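Local coordinates for protein ATP synthase epsilon chain (Caldalkalibacillus thermarum TA2.A1, PDB 5IK2) that is the epsilon subunit of the F1 sector of ATP synthase, binds ATP, and probably takes part in making ATP from ADP on a proton gradient, at residues K57-A62 against A82-E87; T47-I52 against A124-Q129; V4-V9 against G18-V23; R26-E31 against L41-K46. The protein carries 2 engineered substitutions. All coordinates share one frame; numbering follows the deposited sequence.

Interaction 1: residues K57-A62 against A82-E87; sequences KETLIA and AELPEE
Leu84 carries the apolar half of this contact, and it does so by its tip. The side chain of Leu84 sets off away from 57-62, yet its CD2 comes back to touch CG1 of Ile61 at 3.8 Å and CG2 of Thr59. Ile61 and Leu84 run alongside each other in the same direction, whereas Thr59 is set at a slant to Leu84; its methyl gets there because CG2 stands anti to the backbone N. The other branch of Ile61, CG2, meets CB of Ala82 at 4.0 Å, and both residues go on to pack against Ile8 of strand 4-9. Between the backbones sits one antiparallel hydrogen-bonded pair, Ala62 with Glu83: Ala62 N gives its hydrogen to Glu83 O at 2.9 Å, and Glu83 N to Ala62 O at 3.2 Å. This adds the short strand 81-83 to strand 57-64 of the beta-sandwich domain, just where the chain leaves for the C-terminal helices. On the face shared by Ala62 and Glu83, the side chain of Glu83 bends at chi2 (96°), which places CD, and a water bridges Glu83 OE1 to Ala62 O. OE2 forms a salt bridge with Arg127 of helix 114-133; both residues belong to the ATP site seen in this protein, which is unoccupied in this chain. Past the pair the chain turns: CD of Pro85 rests 3.4 Å from Leu60 O. The turn closes on itself through Glu87, whose OE2 accepts from Leu84 N at 3.1 Å, on the anti side and 17° out of the carboxylate plane, while Glu87 N donates a backbone hydrogen bond to Leu84 O.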
# COMPACT_ATOMS: atom_id res chain seq x y z
N LYS H 57 52.94 46.35 19.78
CA LYS H 57 52.43 45.34 18.85
C LYS H 57 52.69 45.73 17.39
O LYS H 57 52.36 46.84 16.96
CB LYS H 57 50.92 45.16 19.07
CG LYS H 57 50.30 43.98 18.34
CD LYS H 57 48.81 43.90 18.63
CE LYS H 57 48.16 42.73 17.90
NZ LYS H 57 46.70 42.64 18.18
N GLU H 58 53.29 44.80 16.63
CA GLU H 58 53.42 44.91 15.17
C GLU H 58 52.53 43.87 14.49
O GLU H 58 52.43 42.74 14.96
CB GLU H 58 54.87 44.70 14.73
CG GLU H 58 55.70 45.98 14.69
CD GLU H 58 57.09 45.78 14.11
OE1 GLU H 58 57.30 44.83 13.31
OE2 GLU H 58 57.99 46.58 14.44
N THR H 59 51.90 44.27 13.39
CA THR H 59 51.03 43.40 12.60
C THR H 59 51.36 43.53 11.12
O THR H 59 51.30 44.64 10.57
CB THR H 59 49.54 43.74 12.83
OG1 THR H 59 49.27 43.83 14.23
CG2 THR H 59 48.63 42.68 12.21
N LEU H 60 51.71 42.42 10.48
CA LEU H 60 51.94 42.37 9.03
C LEU H 60 50.68 41.87 8.33
O LEU H 60 50.10 40.87 8.74
CB LEU H 60 53.10 41.43 8.69
CG LEU H 60 54.47 41.74 9.30
CD1 LEU H 60 55.49 40.70 8.86
CD2 LEU H 60 54.95 43.14 8.93
N ILE H 61 50.26 42.58 7.28
CA ILE H 61 49.16 42.16 6.41
C ILE H 61 49.73 41.96 5.00
O ILE H 61 50.32 42.89 4.44
CB ILE H 61 48.02 43.21 6.35
CG1 ILE H 61 47.52 43.54 7.77
CG2 ILE H 61 46.87 42.71 5.49
CD1 ILE H 61 48.23 44.71 8.43
N ALA H 62 49.55 40.77 4.45
CA ALA H 62 49.99 40.47 3.08
C ALA H 62 49.03 41.13 2.10
O ALA H 62 47.89 40.71 1.99
CB ALA H 62 50.03 38.96 2.85
N ALA H 82 44.02 40.87 0.85
CA ALA H 82 44.67 41.29 2.09
C ALA H 82 44.41 40.23 3.16
O ALA H 82 43.26 39.89 3.43
CB ALA H 82 44.14 42.65 2.54
N GLU H 83 45.48 39.69 3.75
CA GLU H 83 45.36 38.67 4.79
C GLU H 83 46.32 38.91 5.95
O GLU H 83 47.48 39.24 5.75
CB GLU H 83 45.64 37.27 4.22
CG GLU H 83 44.67 36.81 3.13
CD GLU H 83 45.16 37.03 1.71
OE1 GLU H 83 46.34 37.38 1.49
OE2 GLU H 83 44.34 36.85 0.78
N LEU H 84 45.80 38.71 7.17
CA LEU H 84 46.62 38.61 8.38
C LEU H 84 47.31 37.24 8.37
O LEU H 84 46.88 36.35 7.65
CB LEU H 84 45.74 38.74 9.63
CG LEU H 84 44.96 40.05 9.81
CD1 LEU H 84 43.79 39.84 10.76
CD2 LEU H 84 45.87 41.16 10.30
N PRO H 85 48.39 37.06 9.18
CA PRO H 85 49.13 35.78 9.17
C PRO H 85 48.28 34.53 9.39
O PRO H 85 48.45 33.53 8.68
CB PRO H 85 50.14 35.95 10.31
CG PRO H 85 50.32 37.42 10.44
CD PRO H 85 48.96 37.99 10.17
N GLU H 86 47.36 34.59 10.36
CA GLU H 86 46.52 33.45 10.74
C GLU H 86 45.53 32.96 9.66
O GLU H 86 45.14 31.79 9.67
CB GLU H 86 45.75 33.72 12.05
CG GLU H 86 44.69 34.83 12.01
CD GLU H 86 45.16 36.17 12.56
OE1 GLU H 86 46.37 36.50 12.44
OE2 GLU H 86 44.32 36.92 13.11
N GLU H 87 45.14 33.85 8.74
CA GLU H 87 44.13 33.52 7.72
C GLU H 87 44.70 33.32 6.29
O GLU H 87 43.99 33.50 5.30
CB GLU H 87 43.00 34.58 7.74
CG GLU H 87 43.37 35.97 7.25
CD GLU H 87 42.38 37.06 7.68
OE1 GLU H 87 41.27 36.73 8.16
OE2 GLU H 87 42.71 38.25 7.53
O HOH W 1 47.35 39.29 -0.48

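Interaction 2: residues T47-I52 against A124-Q129; sequences TAPVRI and AEVRLQ
Val126 pushes both its methyls against the start of strand 48-54. CG1 of Val126, anti to the backbone N (chi1 168°), lies 3.6 Å from the carbonyl carbon of Ala48 and 4.0 Å from CD of Pro49. CG2 of Val126 meets Thr47 twice, at O (3.5 Å) and, methyl to methyl, at CG2 (3.9 Å). One turn further along the helix, Gln129 reaches out in an extended chain and sets its OE1 3.7 Å from CG of Pro49, the two side chains crossing at about a right angle. An alanine in place of Val126 would remove both methyls and would probably open a gap against Thr47, Ala48 and Pro49. Helix and strand run at 40° to each other, their axes 7.9 Å apart at closest. Behind them, strand 48-54 is held in the sheet between strands 57-64 and 19-26, and Val126 also touches Ala62 on the former. Leu128 turns to helix 90-104, so helix 114-133 is packed between its hairpin partner and the beta sandwich. No hydrogen bond joins 47-52 to 124-129: the contact is van der Waals packing that could probably part without losing a hydrogen bond between them, though the nearby salt bridge of Arg127 would have to open, consistent with the helical domain of related epsilon subunits, which can leave the sandwich and extend.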
# COMPACT_ATOMS: atom_id res chain seq x y z
N THR H 47 53.08 44.90 -4.43
CA THR H 47 52.68 43.70 -3.72
C THR H 47 53.74 43.42 -2.65
O THR H 47 54.86 43.01 -2.97
CB THR H 47 52.52 42.49 -4.67
OG1 THR H 47 51.45 42.76 -5.58
CG2 THR H 47 52.21 41.21 -3.90
N ALA H 48 53.38 43.69 -1.40
CA ALA H 48 54.31 43.61 -0.27
C ALA H 48 53.56 43.58 1.07
O ALA H 48 52.35 43.81 1.10
CB ALA H 48 55.26 44.80 -0.31
N PRO H 49 54.27 43.26 2.17
CA PRO H 49 53.62 43.35 3.49
C PRO H 49 53.37 44.79 3.93
O PRO H 49 54.24 45.65 3.74
CB PRO H 49 54.64 42.68 4.43
CG PRO H 49 55.55 41.90 3.55
CD PRO H 49 55.61 42.66 2.27
N VAL H 50 52.19 45.05 4.49
CA VAL H 50 51.87 46.33 5.12
C VAL H 50 52.04 46.15 6.63
O VAL H 50 51.33 45.36 7.25
CB VAL H 50 50.42 46.78 4.81
CG1 VAL H 50 50.09 48.09 5.52
CG2 VAL H 50 50.23 46.93 3.30
N ARG H 51 52.98 46.89 7.22
CA ARG H 51 53.31 46.77 8.64
C ARG H 51 52.67 47.91 9.44
O ARG H 51 52.91 49.08 9.16
CB ARG H 51 54.84 46.76 8.82
CG ARG H 51 55.33 46.80 10.26
CD ARG H 51 56.68 46.12 10.44
NE ARG H 51 57.59 46.34 9.30
CZ ARG H 51 58.31 47.44 9.08
NH1 ARG H 51 58.27 48.48 9.91
NH2 ARG H 51 59.09 47.49 8.00
N ILE H 52 51.84 47.53 10.42
CA ILE H 52 51.15 48.47 11.30
C ILE H 52 51.71 48.34 12.71
O ILE H 52 51.63 47.27 13.31
CB ILE H 52 49.62 48.21 11.34
CG1 ILE H 52 49.03 48.23 9.92
CG2 ILE H 52 48.92 49.24 12.22
CD1 ILE H 52 47.58 47.82 9.85
N ALA H 124 52.04 35.23 -3.98
CA ALA H 124 52.37 34.00 -3.26
C ALA H 124 53.52 34.18 -2.27
O ALA H 124 53.42 33.72 -1.13
CB ALA H 124 52.70 32.88 -4.25
N GLU H 125 54.59 34.83 -2.71
CA GLU H 125 55.78 35.05 -1.86
C GLU H 125 55.50 35.98 -0.67
O GLU H 125 56.01 35.75 0.42
CB GLU H 125 56.96 35.56 -2.69
CG GLU H 125 57.54 34.51 -3.63
CD GLU H 125 58.77 34.99 -4.39
OE1 GLU H 125 58.78 36.15 -4.85
OE2 GLU H 125 59.71 34.19 -4.53
N VAL H 126 54.71 37.03 -0.90
CA VAL H 126 54.30 37.95 0.17
C VAL H 126 53.40 37.26 1.20
O VAL H 126 53.52 37.52 2.40
CB VAL H 126 53.63 39.22 -0.41
CG1 VAL H 126 52.96 40.06 0.68
CG2 VAL H 126 54.67 40.07 -1.14
N ARG H 127 52.51 36.38 0.73
CA ARG H 127 51.70 35.54 1.63
C ARG H 127 52.55 34.61 2.52
O ARG H 127 52.20 34.39 3.68
CB ARG H 127 50.68 34.71 0.84
CG ARG H 127 49.43 35.48 0.44
CD ARG H 127 48.57 34.69 -0.52
NE ARG H 127 47.28 35.35 -0.78
CZ ARG H 127 46.37 34.92 -1.66
NH1 ARG H 127 46.58 33.83 -2.40
NH2 ARG H 127 45.24 35.60 -1.81
N LEU H 128 53.64 34.09 1.97
CA LEU H 128 54.58 33.25 2.72
C LEU H 128 55.41 34.05 3.74
O LEU H 128 55.64 33.56 4.84
CB LEU H 128 55.51 32.49 1.76
CG LEU H 128 54.80 31.44 0.88
CD1 LEU H 128 55.64 31.11 -0.34
CD2 LEU H 128 54.47 30.18 1.67
N GLN H 129 55.84 35.25 3.36
CA GLN H 129 56.57 36.16 4.27
C GLN H 129 55.76 36.51 5.52
O GLN H 129 56.28 36.47 6.64
CB GLN H 129 56.97 37.46 3.56
CG GLN H 129 58.14 37.34 2.59
CD GLN H 129 58.40 38.63 1.83
OE1 GLN H 129 58.31 39.73 2.39
NE2 GLN H 129 58.74 38.50 0.55

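Interaction 3: residues V4-V9 against G18-V23; sequences VQVDIV and GEADIV
Val6 buries the most surface here, and it uses one methyl for most of it. CG1 of Val6 is anti to the backbone N (chi1 -170°) and CG2 of Val6 lies beside that N, from where it touches CB of Ala20 at 3.7 Å and CG2 of Val23; the two valines overlap while pointing opposite ways. The backbone of Val6 is paired with Gly18, Val6 N donating to Gly18 O at 2.9 Å, while the return bond from Gly18 N to Val6 O is weak at 3.4 Å. At the backbone angles of Gly18 a CB would press on the carbonyl O of the residue before it. The chain turns a corner at Gly18, and the strands on the two sides of it, 14-17 and 19-26, both pair antiparallel with strand 4-9 of the N-terminal beta sandwich. On the opposite face from Val6 comes the non-hydrogen-bonded pair Gln5 and Glu19. Gln5 is bent at chi2 (77°), and its amide comes back over the neighbouring strand: NE2 of Gln5 lies 3.3 Å from the carbonyl carbon of Gly18, and OE1 lies against CG of Glu19, with the amide and carboxylate planes 16° apart. An alanine at Gln5 would probably leave the Gly18 peptide and the Glu19 methylene without this cover. Val4 completes the register: Val4 N donates to Ala20 O at 3.0 Å, and Ala20 N to Val4 O at 2.9 Å, while CG1 of Val4 lies 3.8 Å from Ala20 O.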
# COMPACT_ATOMS: atom_id res chain seq x y z
N VAL H 4 46.24 57.42 14.24
CA VAL H 4 45.34 57.63 13.10
C VAL H 4 44.58 56.33 12.81
O VAL H 4 45.14 55.24 12.91
CB VAL H 4 46.11 58.11 11.85
CG1 VAL H 4 47.10 57.06 11.34
CG2 VAL H 4 45.15 58.53 10.74
N GLN H 5 43.30 56.46 12.46
CA GLN H 5 42.45 55.30 12.17
C GLN H 5 42.85 54.71 10.81
O GLN H 5 43.03 55.44 9.84
CB GLN H 5 40.96 55.70 12.17
CG GLN H 5 39.98 54.54 12.28
CD GLN H 5 39.85 53.98 13.69
OE1 GLN H 5 39.70 54.73 14.66
NE2 GLN H 5 39.88 52.65 13.81
N VAL H 6 43.00 53.38 10.77
CA VAL H 6 43.47 52.66 9.58
C VAL H 6 42.46 51.59 9.19
O VAL H 6 42.00 50.83 10.05
CB VAL H 6 44.83 51.97 9.81
CG1 VAL H 6 45.40 51.44 8.50
CG2 VAL H 6 45.82 52.91 10.49
N ASP H 7 42.13 51.52 7.90
CA ASP H 7 41.30 50.45 7.34
C ASP H 7 42.00 49.80 6.15
O ASP H 7 42.29 50.48 5.17
CB ASP H 7 39.94 51.00 6.88
CG ASP H 7 38.97 51.27 8.04
OD1 ASP H 7 39.26 50.94 9.20
OD2 ASP H 7 37.89 51.83 7.76
N ILE H 8 42.29 48.51 6.27
CA ILE H 8 42.73 47.68 5.14
C ILE H 8 41.53 46.85 4.71
O ILE H 8 41.01 46.06 5.49
CB ILE H 8 43.94 46.79 5.50
CG1 ILE H 8 45.17 47.66 5.76
CG2 ILE H 8 44.22 45.77 4.39
CD1 ILE H 8 46.31 46.94 6.46
N VAL H 9 41.11 47.03 3.45
CA VAL H 9 39.85 46.49 2.94
C VAL H 9 40.08 45.82 1.57
O VAL H 9 40.99 46.19 0.83
CB VAL H 9 38.80 47.63 2.84
CG1 VAL H 9 37.53 47.19 2.13
CG2 VAL H 9 38.47 48.16 4.23
N GLY H 18 41.54 49.66 13.25
CA GLY H 18 42.15 50.12 14.50
C GLY H 18 42.93 51.41 14.35
O GLY H 18 43.14 51.90 13.24
N GLU H 19 43.34 51.97 15.49
CA GLU H 19 44.15 53.19 15.53
C GLU H 19 45.63 52.82 15.64
O GLU H 19 46.02 52.11 16.57
CB GLU H 19 43.73 54.08 16.70
CG GLU H 19 42.36 54.70 16.52
CD GLU H 19 42.12 55.86 17.46
OE1 GLU H 19 42.25 55.67 18.69
OE2 GLU H 19 41.81 56.97 16.96
N ALA H 20 46.44 53.33 14.71
CA ALA H 20 47.86 53.00 14.62
C ALA H 20 48.75 54.22 14.85
O ALA H 20 48.36 55.35 14.55
CB ALA H 20 48.16 52.40 13.25
N ASP H 21 49.94 53.97 15.39
CA ASP H 21 50.96 55.02 15.56
C ASP H 21 51.56 55.39 14.22
O ASP H 21 51.71 56.57 13.90
CB ASP H 21 52.06 54.56 16.52
CG ASP H 21 51.57 54.37 17.94
OD1 ASP H 21 50.93 55.29 18.48
OD2 ASP H 21 51.84 53.30 18.52
N ILE H 22 51.92 54.37 13.44
CA ILE H 22 52.46 54.54 12.09
C ILE H 22 52.05 53.36 11.20
O ILE H 22 51.97 52.22 11.68
CB ILE H 22 54.00 54.73 12.11
CG1 ILE H 22 54.55 55.00 10.71
CG2 ILE H 22 54.70 53.52 12.74
CD1 ILE H 22 55.95 55.58 10.70
N VAL H 23 51.80 53.64 9.92
CA VAL H 23 51.46 52.62 8.92
C VAL H 23 52.57 52.59 7.87
O VAL H 23 52.69 53.52 7.07
CB VAL H 23 50.10 52.92 8.25
CG1 VAL H 23 49.75 51.86 7.21
CG2 VAL H 23 49.00 53.01 9.31

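Interaction 4: residues R26-E31 against L41-K46; sequences RGVEGE and LVTPLK
Two backbone hydrogen bonds hold the turn after strand 19-26 to the 41-46 segment: Lys46 N to Arg26 O at 3.0 Å and Val28 N to Pro44 O at 3.1 Å. They straddle the single bridge between Gly27 and Leu45, where a side chain on Gly27 would run into Gly30 O. Apolar packing is the work of Val28, which slants across Pro44 with its CG1 3.9 Å from Pro44 CB. Two other methyls rest on polar oxygens: CG2 of Val28 lies 4.0 Å from Thr43 OG1, and CD2 of Leu45 lies against the Arg26 carbonyl, 3.7 Å from Arg26 O. A water joins Glu29 N to Thr43 OG1, and that hydroxyl is also hydrogen-bonded to the backbone of another protein chain, whose strand pairs in parallel with Leu41 and Val42 and so carries the sheet across the subunit interface. Lys46 supplies the last kind of contact: fully extended beyond CG, it lies over the turn with its CE 3.6 Å from Val28 O. The carbonyls of Gly27 and Val28 lie against the lysine methylenes, so the turn is probably favourable to the nearby positive charge, while Arg26 NE and Lys46 NZ, 6.6 Å apart, are not in contact.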
# COMPACT_ATOMS: atom_id res chain seq x y z
N ARG H 26 54.66 49.98 1.32
CA ARG H 26 55.64 50.07 0.24
C ARG H 26 55.00 50.60 -1.04
O ARG H 26 54.42 49.85 -1.82
CB ARG H 26 56.30 48.71 0.00
CG ARG H 26 57.57 48.76 -0.82
CD ARG H 26 58.12 47.37 -1.09
NE ARG H 26 58.39 46.64 0.15
CZ ARG H 26 58.61 45.33 0.24
NH1 ARG H 26 58.60 44.54 -0.84
NH2 ARG H 26 58.84 44.79 1.43
N GLY H 27 55.09 51.92 -1.24
CA GLY H 27 54.58 52.57 -2.44
C GLY H 27 55.42 52.25 -3.67
O GLY H 27 56.56 51.81 -3.56
N VAL H 28 54.83 52.48 -4.85
CA VAL H 28 55.53 52.27 -6.13
C VAL H 28 56.80 53.14 -6.29
O VAL H 28 57.76 52.70 -6.92
CB VAL H 28 54.60 52.46 -7.36
CG1 VAL H 28 53.61 51.31 -7.46
CG2 VAL H 28 53.87 53.81 -7.34
N GLU H 29 56.79 54.34 -5.70
CA GLU H 29 57.94 55.25 -5.72
C GLU H 29 58.87 55.06 -4.51
O GLU H 29 60.08 55.30 -4.63
CB GLU H 29 57.47 56.71 -5.79
CG GLU H 29 56.55 57.03 -6.96
CD GLU H 29 57.16 56.68 -8.31
OE1 GLU H 29 58.34 57.02 -8.54
OE2 GLU H 29 56.45 56.07 -9.15
N GLY H 30 58.32 54.66 -3.37
CA GLY H 30 59.13 54.41 -2.18
C GLY H 30 58.31 54.03 -0.95
O GLY H 30 57.08 54.08 -0.98
N GLU H 31 59.01 53.65 0.11
CA GLU H 31 58.38 53.24 1.37
C GLU H 31 57.76 54.45 2.08
O GLU H 31 58.47 55.37 2.49
CB GLU H 31 59.40 52.56 2.29
CG GLU H 31 58.86 52.11 3.64
CD GLU H 31 59.78 51.13 4.35
OE1 GLU H 31 59.85 49.96 3.92
OE2 GLU H 31 60.43 51.53 5.34
N LEU H 41 46.93 62.21 0.21
CA LEU H 41 47.77 61.52 -0.77
C LEU H 41 47.11 60.24 -1.26
O LEU H 41 46.47 59.53 -0.49
CB LEU H 41 49.14 61.20 -0.14
CG LEU H 41 50.14 60.32 -0.90
CD1 LEU H 41 50.59 60.97 -2.20
CD2 LEU H 41 51.34 60.01 -0.03
N VAL H 42 47.27 59.96 -2.56
CA VAL H 42 46.89 58.67 -3.14
C VAL H 42 48.08 58.14 -3.95
O VAL H 42 48.66 58.87 -4.76
CB VAL H 42 45.65 58.78 -4.05
CG1 VAL H 42 45.31 57.43 -4.69
CG2 VAL H 42 44.46 59.31 -3.26
N THR H 43 48.42 56.87 -3.74
CA THR H 43 49.53 56.21 -4.45
C THR H 43 49.27 54.70 -4.58
O THR H 43 48.74 54.09 -3.66
CB THR H 43 50.88 56.46 -3.73
OG1 THR H 43 51.94 55.80 -4.45
CG2 THR H 43 50.86 55.96 -2.28
N PRO H 44 49.64 54.11 -5.74
CA PRO H 44 49.62 52.64 -5.82
C PRO H 44 50.70 52.01 -4.94
O PRO H 44 51.76 52.61 -4.72
CB PRO H 44 49.90 52.35 -7.30
CG PRO H 44 49.58 53.62 -8.02
CD PRO H 44 49.94 54.71 -7.05
N LEU H 45 50.42 50.80 -4.44
CA LEU H 45 51.37 50.05 -3.62
C LEU H 45 51.88 48.86 -4.41
O LEU H 45 51.16 48.28 -5.23
CB LEU H 45 50.69 49.54 -2.35
CG LEU H 45 50.12 50.57 -1.38
CD1 LEU H 45 49.38 49.87 -0.25
CD2 LEU H 45 51.22 51.46 -0.82
N LYS H 46 53.14 48.49 -4.16
CA LYS H 46 53.70 47.24 -4.65
C LYS H 46 53.11 46.09 -3.84
O LYS H 46 52.69 46.29 -2.69
CB LYS H 46 55.22 47.22 -4.53
CG LYS H 46 55.94 48.24 -5.39
CD LYS H 46 57.44 48.19 -5.17
CE LYS H 46 58.16 49.21 -6.04
NZ LYS H 46 59.64 49.17 -5.85
O HOH W 2 54.79 55.51 -4.18

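How the interactions relate
From the N terminus, interaction 3 closes first, bringing 18-23 back onto strand 4-9 after the short strand 14-17. Interaction 4 follows in series, returning 41-46 to the turn that ends strand 19-26. Interaction 2 then opens directly after it and closes only at 124-129, tying the sandwich to the last helix. Interaction 1 falls wholly within that span, and no two contacts cross. Strands 48-54 and 57-64 are neighbours, so interactions 1 and 2 share backbone bonds, while Ile8, Ile52 and Ile61 bring interactions 1, 2 and 3 together in one apolar core. Interaction 4 touches interaction 2 through Arg26 on Ala48 and Pro49.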